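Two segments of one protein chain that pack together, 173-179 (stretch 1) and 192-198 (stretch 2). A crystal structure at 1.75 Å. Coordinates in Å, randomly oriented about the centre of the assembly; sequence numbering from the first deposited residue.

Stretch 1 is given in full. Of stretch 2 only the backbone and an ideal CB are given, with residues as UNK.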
# COMPACT_ATOMS: atom_id res chain seq x y z
N ASN A 173 4.44 -6.03 21.99
CA ASN A 173 4.33 -6.63 20.67
C ASN A 173 3.04 -6.21 19.96
O ASN A 173 2.21 -5.51 20.53
CB ASN A 173 4.46 -8.15 20.72
CG ASN A 173 3.37 -8.79 21.56
OD1 ASN A 173 2.24 -8.30 21.59
ND2 ASN A 173 3.69 -9.91 22.22
N GLY A 174 2.91 -6.63 18.71
CA GLY A 174 1.75 -6.25 17.91
C GLY A 174 1.28 -7.39 17.04
O GLY A 174 2.07 -8.22 16.56
N LEU A 175 -0.03 -7.43 16.82
CA LEU A 175 -0.63 -8.35 15.86
C LEU A 175 -1.39 -7.54 14.81
O LEU A 175 -2.11 -6.61 15.16
CB LEU A 175 -1.59 -9.30 16.58
CG LEU A 175 -2.43 -10.23 15.70
CD1 LEU A 175 -1.52 -11.25 14.98
CD2 LEU A 175 -3.55 -10.95 16.52
N VAL A 176 -1.23 -7.90 13.54
CA VAL A 176 -1.96 -7.24 12.45
C VAL A 176 -3.04 -8.16 11.91
O VAL A 176 -2.75 -9.29 11.50
CB VAL A 176 -0.99 -6.88 11.30
CG1 VAL A 176 -1.74 -6.10 10.20
CG2 VAL A 176 0.19 -6.04 11.83
N ILE A 177 -4.27 -7.67 11.88
CA ILE A 177 -5.39 -8.49 11.36
C ILE A 177 -6.20 -7.71 10.36
O ILE A 177 -6.27 -6.49 10.42
CB ILE A 177 -6.36 -9.00 12.44
CG1 ILE A 177 -6.97 -7.84 13.25
CG2 ILE A 177 -5.66 -10.06 13.34
CD1 ILE A 177 -8.08 -8.24 14.19
N MSE A 178 -6.84 -8.44 9.44
CA MSE A 178 -7.81 -7.83 8.54
C MSE A 178 -9.15 -8.51 8.76
O MSE A 178 -9.23 -9.76 8.85
CB MSE A 178 -7.34 -7.91 7.08
CG MSE A 178 -8.34 -7.32 6.12
SE MSE A 178 -7.57 -7.31 4.30
CE MSE A 178 -7.81 -9.17 3.97
N ALA A 179 -10.19 -7.70 8.90
CA ALA A 179 -11.56 -8.20 9.04
C ALA A 179 -12.27 -8.12 7.69
O ALA A 179 -12.13 -7.15 6.97
CB ALA A 179 -12.31 -7.37 10.06
N UNK A 192 1.62 -9.21 3.25
CA UNK A 192 1.12 -7.98 2.67
C UNK A 192 1.25 -6.78 3.61
O UNK A 192 1.58 -5.69 3.19
CB UNK A 192 -0.34 -8.16 2.27
N UNK A 193 1.02 -6.99 4.90
CA UNK A 193 1.13 -5.89 5.86
C UNK A 193 2.28 -6.09 6.83
O UNK A 193 2.35 -5.45 7.90
CB UNK A 193 -0.18 -5.74 6.64
N UNK A 194 3.21 -6.96 6.44
CA UNK A 194 4.41 -7.20 7.19
C UNK A 194 5.25 -5.98 7.52
O UNK A 194 6.04 -6.01 8.46
CB UNK A 194 5.27 -8.20 6.42
N UNK A 195 5.12 -4.90 6.75
CA UNK A 195 5.97 -3.73 7.00
C UNK A 195 5.85 -3.17 8.42
O UNK A 195 6.79 -2.55 8.92
CB UNK A 195 5.62 -2.63 6.00
N UNK A 196 4.71 -3.41 9.07
CA UNK A 196 4.52 -2.93 10.44
C UNK A 196 5.60 -3.55 11.33
O UNK A 196 6.13 -2.89 12.24
CB UNK A 196 3.12 -3.27 10.96
N UNK A 197 5.97 -4.79 11.03
CA UNK A 197 7.09 -5.45 11.70
C UNK A 197 8.43 -5.27 11.00
O UNK A 197 9.45 -4.98 11.66
CB UNK A 197 6.79 -6.95 11.83
N UNK A 198 8.44 -5.45 9.68
CA UNK A 198 9.70 -5.53 8.94
C UNK A 198 10.37 -4.17 8.79
O UNK A 198 11.59 -4.07 8.71
CB UNK A 198 9.46 -6.14 7.56

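Stretch 1 is an extended strand whose side chains alternate: V176 and M178 point toward stretch 2, G174 lies on the same side without a side chain, and L175 and I177 point away.

At position 192 the CA-to-CB bond runs sideways, and nothing of stretch 1 lies within 5.5 Å of the ideal CB. The strand sets no demand here, so many residues would serve. The deposited residue is R192, a long, extended chain (chi1 to chi3 all t) whose end comes nearer the strand, but R192 NH1 is still 5.0 Å from M178 SE; NH1 is hydrogen-bonded elsewhere in the structure.

Position 193 points toward the strand, its ideal CB 3.9 Å from V176 CG1. The selenium of M178 lies further along, so a long apolar or aromatic side chain could touch both residues; methionine, phenylalanine or tyrosine would all be reasonable. It is Y193. Its CB packs on V176 CG1 at 3.9 Å, and with chi1 at m the ring reaches M178, whose SE lies near the ring plane at the edge, 4.2 Å from Y193 CE2. Y193 OH is 3.9 Å from M178 SE and has no partner in the model, so the contact rests on packing.

Position 194 has phi/psi of -55/-23, open to any ordinary residue, and its ideal CB points away from the strand. G194 is therefore not demanded by stretch 1; its O accepts hydrogen bonds from the backbone N atoms of 197 and 198.

Position 195 is helical and out of reach of the strand, which leaves the choice open. L195 occupies it and makes no contact with stretch 1.

Position 196 points toward the strand, with its ideal CB 4.1 Å from V176 CG2. This methyl group offers no polar partner, favouring valine, isoleucine or leucine. I196 fits: its CD1 meets V176 CG2 at 3.7 Å.

Position 197 starts sideways, and its ideal CB has no neighbour in stretch 1 within 5.5 Å. A long side chain could still bend back toward the carbonyl of G174 and the amide of V176; glutamine or histidine is plausible. H197, with chi1 at m, brings CE1 to 3.3 Å from G174 O, near the ring plane. Its NE2 is 2.8 Å from the O of water 1, which accepts from V176 N at 3.0 Å, so the water bridges ring and strand.

Position 198 is helical and out of reach, so stretch 1 sets no preference. It is D198, which makes no contact with the strand.

Stretch 2, residues 192-198: RYGLIHD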
# COMPACT_ATOMS: atom_id res chain seq x y z
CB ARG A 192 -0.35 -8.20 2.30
CG ARG A 192 -1.00 -6.98 1.71
CD ARG A 192 -2.43 -7.34 1.39
NE ARG A 192 -3.03 -6.39 0.47
CZ ARG A 192 -4.21 -6.59 -0.11
NH1 ARG A 192 -4.90 -7.70 0.12
NH2 ARG A 192 -4.69 -5.67 -0.94
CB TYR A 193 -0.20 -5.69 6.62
CG TYR A 193 -1.39 -5.50 5.71
CD1 TYR A 193 -1.46 -4.43 4.83
CD2 TYR A 193 -2.44 -6.41 5.70
CE1 TYR A 193 -2.54 -4.27 3.97
CE2 TYR A 193 -3.52 -6.26 4.86
CZ TYR A 193 -3.57 -5.18 4.00
OH TYR A 193 -4.65 -5.01 3.16
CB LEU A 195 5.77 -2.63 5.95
CG LEU A 195 4.59 -1.67 6.11
CD1 LEU A 195 4.78 -0.50 5.14
CD2 LEU A 195 3.29 -2.40 5.83
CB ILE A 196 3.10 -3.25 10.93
CG1 ILE A 196 2.11 -2.28 10.27
CG2 ILE A 196 3.03 -3.14 12.45
CD1 ILE A 196 0.61 -2.69 10.39
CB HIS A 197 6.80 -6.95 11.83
CG HIS A 197 5.46 -7.24 12.42
ND1 HIS A 197 5.13 -6.91 13.72
CD2 HIS A 197 4.37 -7.84 11.90
CE1 HIS A 197 3.90 -7.29 13.96
NE2 HIS A 197 3.41 -7.86 12.87
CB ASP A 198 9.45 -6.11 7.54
CG ASP A 198 8.82 -7.49 7.59
OD1 ASP A 198 9.14 -8.26 8.53
OD2 ASP A 198 8.01 -7.80 6.71
O HOH W 1 1.21 -9.58 13.16
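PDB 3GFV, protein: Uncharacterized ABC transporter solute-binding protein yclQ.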